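Local coordinates for protein putative RNase YutE (Bacillus subtilis subsp. subtilis str. 168, PDB 1YLM) that probably acts as the RNase toxin of a putative type VII toxin-antitoxin system and is probably neutralized by its cognate antitoxin YutD, at residues A[4-10]-A[132-136]; A[15-20]-A[44-49]; A[35-39]-A[106-112]; A[80-85]-A[124-129]. Residue numbers count along the deposited sequence, not the author numbering.

Interaction 1 (A[4-10]-A[132-136]); sequences VDRSKIE and YLETE
V4 is extended and still outside the helix. Its CB points toward 132-136, and CG1 rests 4.0 Å from L133 CD2. D5 is the N-cap of helix 6-23: OD1 accepts from K8 N at 3.3 Å. D5 also centres an inverse gamma turn. R6 opens the helix with an all-t side chain that reaches across. Its NH2 lies 3.9 Å from L133 CB, which sits over one guanidinium face, and 3.9 Å from E134 CG near the guanidinium plane. R6 NE forms a salt bridge to E10 OE2 at 2.8 Å, and R6 NH1 hydrogen-bonds to the O atoms of G138 and S141. I9 (m, t) brings CG2 to 4.0 Å from L133 CD1. E10 CG is 4.3 Å from the same methyl. L133 (m, t) is the central residue of the contact, touching V4, R6, I9 and E10. The axes of 6-10 and 132-136 run antiparallel at 154° and come within 12.7 Å, with R6 CA 8.0 Å from L133 CA. M56 of helix 32-59 touches both I9 and L133, so three helices of the bundle meet here.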
loop_
_atom_site.group_PDB
_atom_site.type_symbol
_atom_site.label_atom_id
_atom_site.label_comp_id
_atom_site.label_asym_id
_atom_site.label_seq_id
_atom_site.Cartn_x
_atom_site.Cartn_y
_atom_site.Cartn_z
ATOM N N VAL A 4 -14.475 -21.557 -7.695
ATOM C CA VAL A 4 -13.191 -20.931 -7.438
ATOM C C VAL A 4 -13.001 -19.793 -8.437
ATOM O O VAL A 4 -13.222 -19.978 -9.638
ATOM C CB VAL A 4 -12.039 -21.985 -7.535
ATOM C CG1 VAL A 4 -10.670 -21.371 -7.186
ATOM C CG2 VAL A 4 -12.325 -23.182 -6.610
ATOM N N ASP A 5 -12.595 -18.618 -7.949
ATOM C CA ASP A 5 -12.342 -17.479 -8.839
ATOM C C ASP A 5 -10.997 -17.653 -9.555
ATOM O O ASP A 5 -10.006 -16.959 -9.300
ATOM C CB ASP A 5 -12.447 -16.146 -8.107
ATOM C CG ASP A 5 -12.571 -14.953 -9.073
ATOM O OD1 ASP A 5 -12.299 -15.084 -10.302
ATOM O OD2 ASP A 5 -12.931 -13.872 -8.587
ATOM N N ARG A 6 -10.973 -18.619 -10.455
ATOM C CA ARG A 6 -9.722 -19.078 -11.016
ATOM C C ARG A 6 -9.062 -18.019 -11.892
ATOM O O ARG A 6 -7.833 -17.907 -11.904
ATOM C CB ARG A 6 -9.941 -20.375 -11.815
ATOM C CG ARG A 6 -8.626 -21.063 -12.201
ATOM C CD ARG A 6 -8.872 -22.446 -12.851
ATOM N NE ARG A 6 -7.603 -23.132 -13.080
ATOM C CZ ARG A 6 -7.475 -24.434 -13.325
ATOM N NH1 ARG A 6 -8.548 -25.224 -13.389
ATOM N NH2 ARG A 6 -6.266 -24.949 -13.506
ATOM N N SER A 7 -9.876 -17.274 -12.632
ATOM C CA SER A 7 -9.390 -16.123 -13.431
ATOM C C SER A 7 -8.625 -15.098 -12.566
ATOM O O SER A 7 -7.512 -14.701 -12.904
ATOM C CB SER A 7 -10.571 -15.411 -14.097
ATOM O OG SER A 7 -11.174 -16.265 -15.036
ATOM N N LYS A 8 -9.238 -14.696 -11.459
ATOM C CA LYS A 8 -8.634 -13.748 -10.525
ATOM C C LYS A 8 -7.319 -14.297 -9.984
ATOM O O LYS A 8 -6.308 -13.584 -9.962
ATOM C CB LYS A 8 -9.602 -13.447 -9.371
ATOM C CG LYS A 8 -9.097 -12.385 -8.391
ATOM C CD LYS A 8 -10.170 -12.034 -7.377
ATOM C CE LYS A 8 -9.693 -10.958 -6.410
ATOM N NZ LYS A 8 -8.689 -11.456 -5.431
ATOM N N ILE A 9 -7.321 -15.561 -9.555
ATOM C CA ILE A 9 -6.138 -16.169 -8.944
ATOM C C ILE A 9 -5.028 -16.203 -9.983
ATOM O O ILE A 9 -3.901 -15.775 -9.726
ATOM C CB ILE A 9 -6.416 -17.604 -8.390
ATOM C CG1 ILE A 9 -7.411 -17.555 -7.217
ATOM C CG2 ILE A 9 -5.094 -18.298 -7.966
ATOM C CD1 ILE A 9 -7.997 -18.918 -6.829
ATOM N N GLU A 10 -5.343 -16.682 -11.176
ATOM C CA GLU A 10 -4.280 -16.886 -12.138
ATOM C C GLU A 10 -3.672 -15.644 -12.828
ATOM O O GLU A 10 -2.434 -15.514 -12.891
ATOM C CB GLU A 10 -4.751 -17.846 -13.271
ATOM C CG GLU A 10 -5.095 -19.284 -12.846
ATOM C CD GLU A 10 -5.549 -20.203 -13.999
ATOM O OE1 GLU A 10 -5.954 -19.697 -15.070
ATOM O OE2 GLU A 10 -5.487 -21.446 -13.820
ATOM N N TYR A 132 -2.353 -27.264 -7.143
ATOM C CA TYR A 132 -3.580 -27.479 -6.398
ATOM C C TYR A 132 -4.806 -27.258 -7.279
ATOM O O TYR A 132 -5.708 -28.090 -7.302
ATOM C CB TYR A 132 -3.631 -26.572 -5.167
ATOM C CG TYR A 132 -4.623 -27.031 -4.122
ATOM C CD1 TYR A 132 -4.233 -27.888 -3.088
ATOM C CD2 TYR A 132 -5.951 -26.619 -4.177
ATOM C CE1 TYR A 132 -5.155 -28.309 -2.120
ATOM C CE2 TYR A 132 -6.877 -27.025 -3.218
ATOM C CZ TYR A 132 -6.477 -27.870 -2.199
ATOM O OH TYR A 132 -7.421 -28.265 -1.280
ATOM N N LEU A 133 -4.820 -26.149 -8.016
ATOM C CA LEU A 133 -5.896 -25.842 -8.958
ATOM C C LEU A 133 -6.067 -26.955 -10.000
ATOM O O LEU A 133 -7.182 -27.420 -10.258
ATOM C CB LEU A 133 -5.618 -24.495 -9.652
ATOM C CG LEU A 133 -5.768 -23.237 -8.782
ATOM C CD1 LEU A 133 -5.264 -21.972 -9.472
ATOM C CD2 LEU A 133 -7.229 -23.079 -8.342
ATOM N N GLU A 134 -4.955 -27.375 -10.588
ATOM C CA GLU A 134 -4.969 -28.407 -11.627
ATOM C C GLU A 134 -5.456 -29.744 -11.078
ATOM O O GLU A 134 -6.241 -30.438 -11.733
ATOM C CB GLU A 134 -3.583 -28.551 -12.245
ATOM C CG GLU A 134 -3.192 -27.369 -13.157
ATOM C CD GLU A 134 -1.681 -27.232 -13.341
ATOM O OE1 GLU A 134 -0.919 -28.093 -12.825
ATOM O OE2 GLU A 134 -1.249 -26.263 -14.006
ATOM N N THR A 135 -5.000 -30.090 -9.873
ATOM C CA THR A 135 -5.392 -31.344 -9.211
ATOM C C THR A 135 -6.872 -31.364 -8.846
ATOM O O THR A 135 -7.551 -32.374 -9.056
ATOM C CB THR A 135 -4.504 -31.637 -7.968
ATOM O OG1 THR A 135 -3.138 -31.728 -8.395
ATOM C CG2 THR A 135 -4.900 -32.942 -7.299
ATOM N N GLU A 136 -7.388 -30.241 -8.346
ATOM C CA GLU A 136 -8.747 -30.211 -7.836
ATOM C C GLU A 136 -9.800 -29.835 -8.875
ATOM O O GLU A 136 -10.940 -30.286 -8.780
ATOM C CB GLU A 136 -8.850 -29.300 -6.614
ATOM C CG GLU A 136 -8.020 -29.761 -5.429
ATOM C CD GLU A 136 -8.443 -31.140 -4.928
ATOM O OE1 GLU A 136 -9.655 -31.437 -4.934
ATOM O OE2 GLU A 136 -7.556 -31.924 -4.542
#

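Interaction 2 (A[15-20]-A[44-49]); sequences FFEHQL and LLIECI
Both segments are regular α-helix, from helices 6-23 and 32-59. They run antiparallel at 156°, with a signed crossing angle of -156° and axes 9.6 Å apart. F16 and L45 have the nearest CA atoms, 6.0 Å apart.

Apolar packing carries most of the contact. F16 (chi1 t, chi2 90°) starts sideways, but its ring swings in among three residues. F16 CE1 is 3.7 Å from L45 CD2 and 3.9 Å from I49 CG1, and F16 CD1 is 3.7 Å from C48 CB. L45 (m, t) also brings CD2 to 4.1 Å from Q19 CB and 4.5 Å from L20 CB. F15 (chi1 t) points toward the partner, with CZ 3.9 Å from L44 CD1.

There is one sulfur-aromatic contact. C48 (m) places SG at the edge of the F15 ring, 3.7 Å from F15 CD2 and 5.0 Å from the ring centroid.

Around the contact, P126 of helix 119-137 packs on F16. L104 and Y103 of the second subunit pack on F15 and L44, so this antiparallel helix pair also borders the dimer interface. E47 forms a salt bridge to R96, the active-site residue by similarity.

No hydrogen bond joins the two segments. The pairing therefore rests on shape fit between aromatic, aliphatic and sulfur groups, as expected in the core of a helical bundle.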
loop_
_atom_site.group_PDB
_atom_site.type_symbol
_atom_site.label_atom_id
_atom_site.label_comp_id
_atom_site.label_asym_id
_atom_site.label_seq_id
_atom_site.Cartn_x
_atom_site.Cartn_y
_atom_site.Cartn_z
ATOM N N PHE A 15 0.934 -11.626 -12.243
ATOM C CA PHE A 15 1.376 -10.328 -11.745
ATOM C C PHE A 15 2.476 -10.512 -10.703
ATOM O O PHE A 15 3.528 -9.868 -10.771
ATOM C CB PHE A 15 0.180 -9.638 -11.110
ATOM C CG PHE A 15 0.447 -8.229 -10.651
ATOM C CD1 PHE A 15 0.349 -7.157 -11.553
ATOM C CD2 PHE A 15 0.731 -7.968 -9.307
ATOM C CE1 PHE A 15 0.565 -5.834 -11.109
ATOM C CE2 PHE A 15 0.948 -6.653 -8.863
ATOM C CZ PHE A 15 0.867 -5.598 -9.767
ATOM N N PHE A 16 2.200 -11.368 -9.718
ATOM C CA PHE A 16 3.173 -11.780 -8.702
ATOM C C PHE A 16 4.522 -12.185 -9.305
ATOM O O PHE A 16 5.581 -11.698 -8.888
ATOM C CB PHE A 16 2.569 -12.938 -7.891
ATOM C CG PHE A 16 3.497 -13.517 -6.840
ATOM C CD1 PHE A 16 3.507 -13.005 -5.540
ATOM C CD2 PHE A 16 4.314 -14.603 -7.143
ATOM C CE1 PHE A 16 4.352 -13.552 -4.551
ATOM C CE2 PHE A 16 5.162 -15.155 -6.168
ATOM C CZ PHE A 16 5.175 -14.628 -4.869
ATOM N N GLU A 17 4.491 -13.086 -10.279
ATOM C CA GLU A 17 5.713 -13.570 -10.897
ATOM C C GLU A 17 6.501 -12.434 -11.579
ATOM O O GLU A 17 7.736 -12.363 -11.479
ATOM C CB GLU A 17 5.380 -14.713 -11.856
ATOM C CG GLU A 17 5.101 -16.027 -11.087
ATOM C CD GLU A 17 4.710 -17.194 -11.992
ATOM O OE1 GLU A 17 3.968 -16.972 -12.968
ATOM O OE2 GLU A 17 5.123 -18.341 -11.686
ATOM N N HIS A 18 5.787 -11.528 -12.234
ATOM C CA HIS A 18 6.435 -10.354 -12.825
ATOM C C HIS A 18 7.171 -9.532 -11.759
ATOM O O HIS A 18 8.333 -9.151 -11.954
ATOM C CB HIS A 18 5.436 -9.492 -13.604
ATOM C CG HIS A 18 6.080 -8.367 -14.357
ATOM N ND1 HIS A 18 6.939 -8.572 -15.421
ATOM C CD2 HIS A 18 6.015 -7.025 -14.181
ATOM C CE1 HIS A 18 7.360 -7.400 -15.872
ATOM N NE2 HIS A 18 6.814 -6.448 -15.138
ATOM N N GLN A 19 6.515 -9.272 -10.623
ATOM C CA GLN A 19 7.155 -8.456 -9.574
ATOM C C GLN A 19 8.373 -9.189 -8.986
ATOM O O GLN A 19 9.415 -8.558 -8.704
ATOM C CB GLN A 19 6.191 -8.075 -8.448
ATOM C CG GLN A 19 4.793 -7.489 -8.826
ATOM C CD GLN A 19 4.777 -6.592 -10.062
ATOM O OE1 GLN A 19 4.043 -6.851 -11.016
ATOM N NE2 GLN A 19 5.562 -5.549 -10.045
ATOM N N LEU A 20 8.246 -10.507 -8.796
ATOM C CA LEU A 20 9.382 -11.313 -8.329
ATOM C C LEU A 20 10.551 -11.251 -9.318
ATOM O O LEU A 20 11.705 -11.090 -8.902
ATOM C CB LEU A 20 8.971 -12.761 -8.065
ATOM C CG LEU A 20 9.866 -13.667 -7.217
ATOM C CD1 LEU A 20 10.215 -13.007 -5.895
ATOM C CD2 LEU A 20 9.081 -14.947 -6.971
ATOM N N LEU A 44 3.249 -5.488 -2.944
ATOM C CA LEU A 44 2.569 -6.299 -3.970
ATOM C C LEU A 44 2.712 -7.812 -3.774
ATOM O O LEU A 44 1.729 -8.538 -3.940
ATOM C CB LEU A 44 2.988 -5.875 -5.379
ATOM C CG LEU A 44 2.598 -4.434 -5.754
ATOM C CD1 LEU A 44 3.196 -4.053 -7.109
ATOM C CD2 LEU A 44 1.071 -4.209 -5.721
ATOM N N LEU A 45 3.916 -8.285 -3.448
ATOM C CA LEU A 45 4.142 -9.717 -3.191
ATOM C C LEU A 45 3.218 -10.213 -2.067
ATOM O O LEU A 45 2.521 -11.228 -2.209
ATOM C CB LEU A 45 5.620 -9.986 -2.837
ATOM C CG LEU A 45 6.677 -9.737 -3.923
ATOM C CD1 LEU A 45 8.085 -10.003 -3.384
ATOM C CD2 LEU A 45 6.391 -10.569 -5.175
ATOM N N ILE A 46 3.201 -9.469 -0.962
ATOM C CA ILE A 46 2.365 -9.791 0.211
ATOM C C ILE A 46 0.867 -9.820 -0.152
ATOM O O ILE A 46 0.160 -10.789 0.171
ATOM C CB ILE A 46 2.616 -8.788 1.386
ATOM C CG1 ILE A 46 4.047 -8.967 1.933
ATOM C CG2 ILE A 46 1.571 -9.009 2.496
ATOM C CD1 ILE A 46 4.532 -7.852 2.889
ATOM N N GLU A 47 0.390 -8.763 -0.814
ATOM C CA GLU A 47 -1.032 -8.647 -1.184
ATOM C C GLU A 47 -1.476 -9.775 -2.118
ATOM O O GLU A 47 -2.570 -10.322 -1.943
ATOM C CB GLU A 47 -1.353 -7.292 -1.822
ATOM C CG GLU A 47 -1.350 -6.074 -0.886
ATOM C CD GLU A 47 -1.969 -6.345 0.484
ATOM O OE1 GLU A 47 -3.221 -6.333 0.654
ATOM O OE2 GLU A 47 -1.177 -6.556 1.400
ATOM N N CYS A 48 -0.630 -10.112 -3.096
ATOM C CA CYS A 48 -0.897 -11.216 -4.010
ATOM C C CYS A 48 -1.029 -12.537 -3.246
ATOM O O CYS A 48 -1.921 -13.336 -3.551
ATOM C CB CYS A 48 0.223 -11.364 -5.029
ATOM S SG CYS A 48 0.255 -10.109 -6.355
ATOM N N ILE A 49 -0.148 -12.766 -2.269
ATOM C CA ILE A 49 -0.229 -14.003 -1.476
ATOM C C ILE A 49 -1.518 -14.031 -0.660
ATOM O O ILE A 49 -2.230 -15.044 -0.650
ATOM C CB ILE A 49 0.987 -14.187 -0.560
ATOM C CG1 ILE A 49 2.257 -14.421 -1.399
ATOM C CG2 ILE A 49 0.741 -15.338 0.444
ATOM C CD1 ILE A 49 3.560 -14.219 -0.575
#

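Interaction 3 (A[35-39]-A[106-112]); sequences ELALQ and ADSGELY
Residues 106-107 are loop, and helix 108-117 begins at S108. The axes of 35-39 and 108-112 cross at 47° and come within 9.5 Å. E35 CA and S108 CA are 5.4 Å apart. A106 CB lies 3.8 Å from Q39 NE2. D107 (chi1 t) points away and is the N-cap; OD1 accepts weakly from G109 N at 3.0 Å and E110 N at 3.2 Å. S108 (m) faces the partner. Its OG donates to E35 O at 2.7 Å and accepts from Q39 NE2 at 3.2 Å, while Q39 OE1 accepts a hydrogen bond from R40 NE of the second subunit. S108 O is 3.3 Å from L38 CD2. L111 (t, p) sets CD2 3.5 Å from L38 O and 3.8 Å from Q39 CA. Y112 (t) brings CB to 3.6 Å from L38 CD2, which lies at its ring edge; F23 and W29 also meet that ring. The L111 side chain is about 9 Å from that of R96, the active-site residue by similarity. This is a helix N-terminus docked on a long bundle helix at the dimer interface, within the HepT-like fold.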
loop_
_atom_site.group_PDB
_atom_site.type_symbol
_atom_site.label_atom_id
_atom_site.label_comp_id
_atom_site.label_asym_id
_atom_site.label_seq_id
_atom_site.Cartn_x
_atom_site.Cartn_y
_atom_site.Cartn_z
ATOM N N GLU A 35 14.752 2.364 -3.362
ATOM C CA GLU A 35 14.098 2.058 -2.075
ATOM C C GLU A 35 12.581 2.036 -2.189
ATOM O O GLU A 35 11.906 1.166 -1.625
ATOM C CB GLU A 35 14.501 3.081 -0.997
ATOM C CG GLU A 35 15.966 3.005 -0.632
ATOM C CD GLU A 35 16.417 4.121 0.316
ATOM O OE1 GLU A 35 15.727 5.162 0.478
ATOM O OE2 GLU A 35 17.496 3.939 0.898
ATOM N N LEU A 36 12.059 3.023 -2.903
ATOM C CA LEU A 36 10.632 3.173 -3.099
ATOM C C LEU A 36 10.093 2.021 -3.931
ATOM O O LEU A 36 9.054 1.460 -3.588
ATOM C CB LEU A 36 10.344 4.497 -3.792
ATOM C CG LEU A 36 10.436 5.745 -2.912
ATOM C CD1 LEU A 36 10.467 6.944 -3.864
ATOM C CD2 LEU A 36 9.250 5.822 -1.955
ATOM N N ALA A 37 10.807 1.665 -5.006
ATOM C CA ALA A 37 10.378 0.537 -5.860
ATOM C C ALA A 37 10.348 -0.762 -5.065
ATOM O O ALA A 37 9.428 -1.568 -5.227
ATOM C CB ALA A 37 11.279 0.388 -7.087
ATOM N N LEU A 38 11.360 -0.983 -4.227
ATOM C CA LEU A 38 11.433 -2.208 -3.440
ATOM C C LEU A 38 10.292 -2.280 -2.438
ATOM O O LEU A 38 9.711 -3.347 -2.245
ATOM C CB LEU A 38 12.779 -2.345 -2.724
ATOM C CG LEU A 38 13.039 -3.649 -1.981
ATOM C CD1 LEU A 38 12.919 -4.879 -2.903
ATOM C CD2 LEU A 38 14.425 -3.550 -1.355
ATOM N N GLN A 39 9.939 -1.154 -1.834
ATOM C CA GLN A 39 8.743 -1.123 -0.945
ATOM C C GLN A 39 7.457 -1.515 -1.689
ATOM O O GLN A 39 6.628 -2.277 -1.166
ATOM C CB GLN A 39 8.577 0.247 -0.268
ATOM C CG GLN A 39 9.685 0.547 0.770
ATOM C CD GLN A 39 9.686 1.991 1.222
ATOM O OE1 GLN A 39 8.720 2.719 1.009
ATOM N NE2 GLN A 39 10.762 2.404 1.870
ATOM N N ALA A 106 9.321 2.112 7.458
ATOM C CA ALA A 106 9.771 1.189 6.409
ATOM C C ALA A 106 11.276 1.316 6.163
ATOM O O ALA A 106 11.820 2.421 6.103
ATOM C CB ALA A 106 8.971 1.392 5.106
ATOM N N ASP A 107 11.941 0.173 6.044
ATOM C CA ASP A 107 13.395 0.093 5.902
ATOM C C ASP A 107 13.665 -0.824 4.715
ATOM O O ASP A 107 13.555 -2.029 4.822
ATOM C CB ASP A 107 14.012 -0.456 7.206
ATOM C CG ASP A 107 15.537 -0.689 7.128
ATOM O OD1 ASP A 107 16.140 -0.666 6.036
ATOM O OD2 ASP A 107 16.136 -0.926 8.207
ATOM N N SER A 108 13.988 -0.229 3.569
ATOM C CA SER A 108 14.177 -1.007 2.349
ATOM C C SER A 108 15.321 -2.029 2.410
ATOM O O SER A 108 15.250 -3.056 1.761
ATOM C CB SER A 108 14.301 -0.086 1.124
ATOM O OG SER A 108 13.006 0.370 0.755
ATOM N N GLY A 109 16.358 -1.766 3.209
ATOM C CA GLY A 109 17.458 -2.743 3.354
ATOM C C GLY A 109 16.991 -4.003 4.073
ATOM O O GLY A 109 17.285 -5.129 3.658
ATOM N N GLU A 110 16.247 -3.788 5.155
ATOM C CA GLU A 110 15.589 -4.825 5.925
ATOM C C GLU A 110 14.667 -5.666 5.027
ATOM O O GLU A 110 14.717 -6.894 5.041
ATOM C CB GLU A 110 14.779 -4.105 7.001
ATOM C CG GLU A 110 13.974 -4.926 7.899
ATOM C CD GLU A 110 13.469 -4.102 9.071
ATOM O OE1 GLU A 110 12.650 -3.182 8.881
ATOM O OE2 GLU A 110 13.891 -4.373 10.194
ATOM N N LEU A 111 13.841 -4.974 4.243
ATOM C CA LEU A 111 12.878 -5.619 3.363
ATOM C C LEU A 111 13.594 -6.432 2.279
ATOM O O LEU A 111 13.216 -7.571 2.008
ATOM C CB LEU A 111 11.949 -4.567 2.747
ATOM C CG LEU A 111 10.943 -5.076 1.704
ATOM C CD1 LEU A 111 10.050 -6.179 2.279
ATOM C CD2 LEU A 111 10.117 -3.890 1.214
ATOM N N TYR A 112 14.646 -5.861 1.683
ATOM C CA TYR A 112 15.472 -6.612 0.739
ATOM C C TYR A 112 15.929 -7.945 1.326
ATOM O O TYR A 112 15.802 -8.999 0.680
ATOM C CB TYR A 112 16.699 -5.805 0.266
ATOM C CG TYR A 112 17.559 -6.595 -0.702
ATOM C CD1 TYR A 112 17.338 -6.524 -2.077
ATOM C CD2 TYR A 112 18.568 -7.447 -0.233
ATOM C CE1 TYR A 112 18.107 -7.265 -2.961
ATOM C CE2 TYR A 112 19.337 -8.196 -1.108
ATOM C CZ TYR A 112 19.102 -8.095 -2.468
ATOM O OH TYR A 112 19.875 -8.831 -3.335
#

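Interaction 4 (A[80-85]-A[124-129]); sequences VVTEKE and DFPKRI
The loop 80-82 and the first turn of helix 83-93 pack on helix 119-137. The nearest CA atoms are those of V81 and R128, 6.1 Å apart. Helix 124-129 is kinked at P126, whose N makes no bond to the turn before.

E85 (m, t) carries the polar part. E85 OE1 accepts from R128 NE at 2.8 Å and from T82 N at 2.9 Å. E85 OE2 forms a salt bridge with R128 NH2 at 2.6 Å; this hydrogen bond is weak by angle. R128 takes m, m, t for chi1 to chi3, which lays the guanidinium edge against the carboxylate. T82 (p) returns the backbone bond: T82 OG1 accepts from E85 N at 3.0 Å and from K84 NZ at 2.8 Å. T82 and E85 thus form a capping box at the N-terminus of helix 83-93, and its glutamate is also the salt-bridge partner of a second helix.

D124 joins the network. Its OD2 is a long 3.8 Å from R128 NH2, a contact of charges only. D124 OD2 and E85 OE2 are like charges only 3.9 Å apart, with R128 beside them. Water 2 donates to both, at 2.7 Å to E85 OE2 and 2.5 Å to D124 OD2. Water 1 donates to V80 O at 2.8 Å and R128 O at 2.7 Å.

Apolar packing completes the contact. V80 CG1 meets I129 CD1 at 3.7 Å. V81 CG1 lies 3.9 Å from R128 CB and 4.2 Å from F125 CD1.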
loop_
_atom_site.group_PDB
_atom_site.type_symbol
_atom_site.label_atom_id
_atom_site.label_comp_id
_atom_site.label_asym_id
_atom_site.label_seq_id
_atom_site.Cartn_x
_atom_site.Cartn_y
_atom_site.Cartn_z
ATOM N N VAL A 80 -1.695 -27.109 0.709
ATOM C CA VAL A 80 -1.431 -26.288 -0.461
ATOM C C VAL A 80 0.077 -25.990 -0.558
ATOM O O VAL A 80 0.658 -26.106 -1.632
ATOM C CB VAL A 80 -2.258 -24.981 -0.461
ATOM C CG1 VAL A 80 -2.003 -24.195 -1.736
ATOM C CG2 VAL A 80 -3.754 -25.276 -0.312
ATOM N N VAL A 81 0.680 -25.587 0.564
ATOM C CA VAL A 81 2.123 -25.353 0.643
ATOM C C VAL A 81 2.694 -26.215 1.786
ATOM O O VAL A 81 1.927 -26.675 2.648
ATOM C CB VAL A 81 2.453 -23.846 0.879
ATOM C CG1 VAL A 81 1.931 -22.980 -0.267
ATOM C CG2 VAL A 81 1.901 -23.365 2.228
ATOM N N THR A 82 4.016 -26.425 1.812
ATOM C CA THR A 82 4.642 -27.127 2.944
ATOM C C THR A 82 4.605 -26.270 4.221
ATOM O O THR A 82 4.447 -25.047 4.155
ATOM C CB THR A 82 6.109 -27.578 2.656
ATOM O OG1 THR A 82 6.963 -26.431 2.588
ATOM C CG2 THR A 82 6.221 -28.344 1.349
ATOM N N GLU A 83 4.737 -26.919 5.378
ATOM C CA GLU A 83 4.871 -26.222 6.655
ATOM C C GLU A 83 6.014 -25.209 6.615
ATOM O O GLU A 83 5.842 -24.076 7.052
ATOM C CB GLU A 83 5.081 -27.201 7.822
ATOM C CG GLU A 83 4.968 -26.525 9.197
ATOM C CD GLU A 83 4.875 -27.502 10.372
ATOM O OE1 GLU A 83 4.708 -28.730 10.150
ATOM O OE2 GLU A 83 4.949 -27.028 11.531
ATOM N N LYS A 84 7.177 -25.619 6.117
ATOM C CA LYS A 84 8.321 -24.696 6.064
ATOM C C LYS A 84 8.076 -23.510 5.108
ATOM O O LYS A 84 8.379 -22.374 5.448
ATOM C CB LYS A 84 9.646 -25.412 5.751
ATOM C CG LYS A 84 9.617 -26.241 4.502
ATOM C CD LYS A 84 10.996 -26.451 3.889
ATOM C CE LYS A 84 10.904 -26.469 2.354
ATOM N NZ LYS A 84 9.616 -27.066 1.855
ATOM N N GLU A 85 7.510 -23.782 3.930
ATOM C CA GLU A 85 7.086 -22.705 3.029
ATOM C C GLU A 85 6.143 -21.716 3.711
ATOM O O GLU A 85 6.321 -20.491 3.596
ATOM C CB GLU A 85 6.444 -23.266 1.764
ATOM C CG GLU A 85 7.458 -23.879 0.820
ATOM C CD GLU A 85 6.832 -24.663 -0.308
ATOM O OE1 GLU A 85 5.678 -25.136 -0.183
ATOM O OE2 GLU A 85 7.523 -24.821 -1.331
ATOM N N ASP A 124 8.248 -20.540 -5.503
ATOM C CA ASP A 124 7.452 -21.769 -5.513
ATOM C C ASP A 124 5.967 -21.575 -5.239
ATOM O O ASP A 124 5.173 -22.456 -5.552
ATOM C CB ASP A 124 8.024 -22.769 -4.508
ATOM C CG ASP A 124 9.357 -23.335 -4.956
ATOM O OD1 ASP A 124 9.674 -23.238 -6.160
ATOM O OD2 ASP A 124 10.079 -23.876 -4.102
ATOM N N PHE A 125 5.597 -20.435 -4.651
ATOM C CA PHE A 125 4.193 -20.185 -4.277
ATOM C C PHE A 125 3.200 -20.328 -5.458
ATOM O O PHE A 125 2.203 -21.047 -5.331
ATOM C CB PHE A 125 4.039 -18.834 -3.562
ATOM C CG PHE A 125 2.617 -18.516 -3.146
ATOM C CD1 PHE A 125 2.037 -19.147 -2.031
ATOM C CD2 PHE A 125 1.855 -17.608 -3.865
ATOM C CE1 PHE A 125 0.723 -18.870 -1.659
ATOM C CE2 PHE A 125 0.543 -17.302 -3.482
ATOM C CZ PHE A 125 -0.021 -17.930 -2.385
ATOM N N PRO A 126 3.466 -19.655 -6.603
ATOM C CA PRO A 126 2.574 -19.838 -7.768
ATOM C C PRO A 126 2.490 -21.293 -8.238
ATOM O O PRO A 126 1.415 -21.754 -8.626
ATOM C CB PRO A 126 3.226 -18.970 -8.868
ATOM C CG PRO A 126 4.098 -18.015 -8.164
ATOM C CD PRO A 126 4.542 -18.681 -6.886
ATOM N N LYS A 127 3.615 -22.003 -8.217
ATOM C CA LYS A 127 3.631 -23.419 -8.581
ATOM C C LYS A 127 2.703 -24.250 -7.677
ATOM O O LYS A 127 1.922 -25.068 -8.172
ATOM C CB LYS A 127 5.056 -23.982 -8.520
ATOM C CG LYS A 127 6.077 -23.231 -9.378
ATOM C CD LYS A 127 7.491 -23.852 -9.243
ATOM C CE LYS A 127 7.462 -25.373 -9.509
ATOM N NZ LYS A 127 8.785 -25.909 -10.020
ATOM N N ARG A 128 2.803 -24.055 -6.366
ATOM C CA ARG A 128 1.933 -24.739 -5.399
ATOM C C ARG A 128 0.463 -24.459 -5.684
ATOM O O ARG A 128 -0.362 -25.380 -5.699
ATOM C CB ARG A 128 2.235 -24.287 -3.960
ATOM C CG ARG A 128 3.647 -24.577 -3.489
ATOM C CD ARG A 128 3.897 -26.033 -3.142
ATOM N NE ARG A 128 5.312 -26.198 -2.788
ATOM C CZ ARG A 128 6.276 -26.517 -3.649
ATOM N NH1 ARG A 128 5.996 -26.763 -4.927
ATOM N NH2 ARG A 128 7.536 -26.609 -3.226
ATOM N N ILE A 129 0.128 -23.186 -5.886
ATOM C CA ILE A 129 -1.258 -22.819 -6.180
ATOM C C ILE A 129 -1.765 -23.475 -7.473
ATOM O O ILE A 129 -2.872 -24.024 -7.504
ATOM C CB ILE A 129 -1.474 -21.290 -6.272
ATOM C CG1 ILE A 129 -1.083 -20.573 -4.955
ATOM C CG2 ILE A 129 -2.922 -20.994 -6.614
ATOM C CD1 ILE A 129 -1.842 -21.046 -3.684
HETATM O O HOH W 1 -0.057 -27.424 -4.021
HETATM O O HOH W 2 9.940 -23.648 -1.626
#

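Interaction 2 lies nearest the chain centre and is almost wholly apolar. Interactions 1 and 4 share helix 119-137 and touch through I9 with I129 and Y132 with V80. Both combine buried aliphatic packing with charged groups: in interaction 1 the salt bridge stays within one segment, in interaction 4 it crosses between them. Interaction 4 also meets interaction 2, where P126 packs on F16 and F125 on I49. Interaction 3 is only partly buried. Its centre lies about 17 Å from the centre of the chain, on the opposite side from interactions 1 and 4, and it is joined by hydrogen bonds of uncharged groups, through the S108 hydroxyl. Interactions 2 and 3 share helix 32-59, and both touch the second subunit.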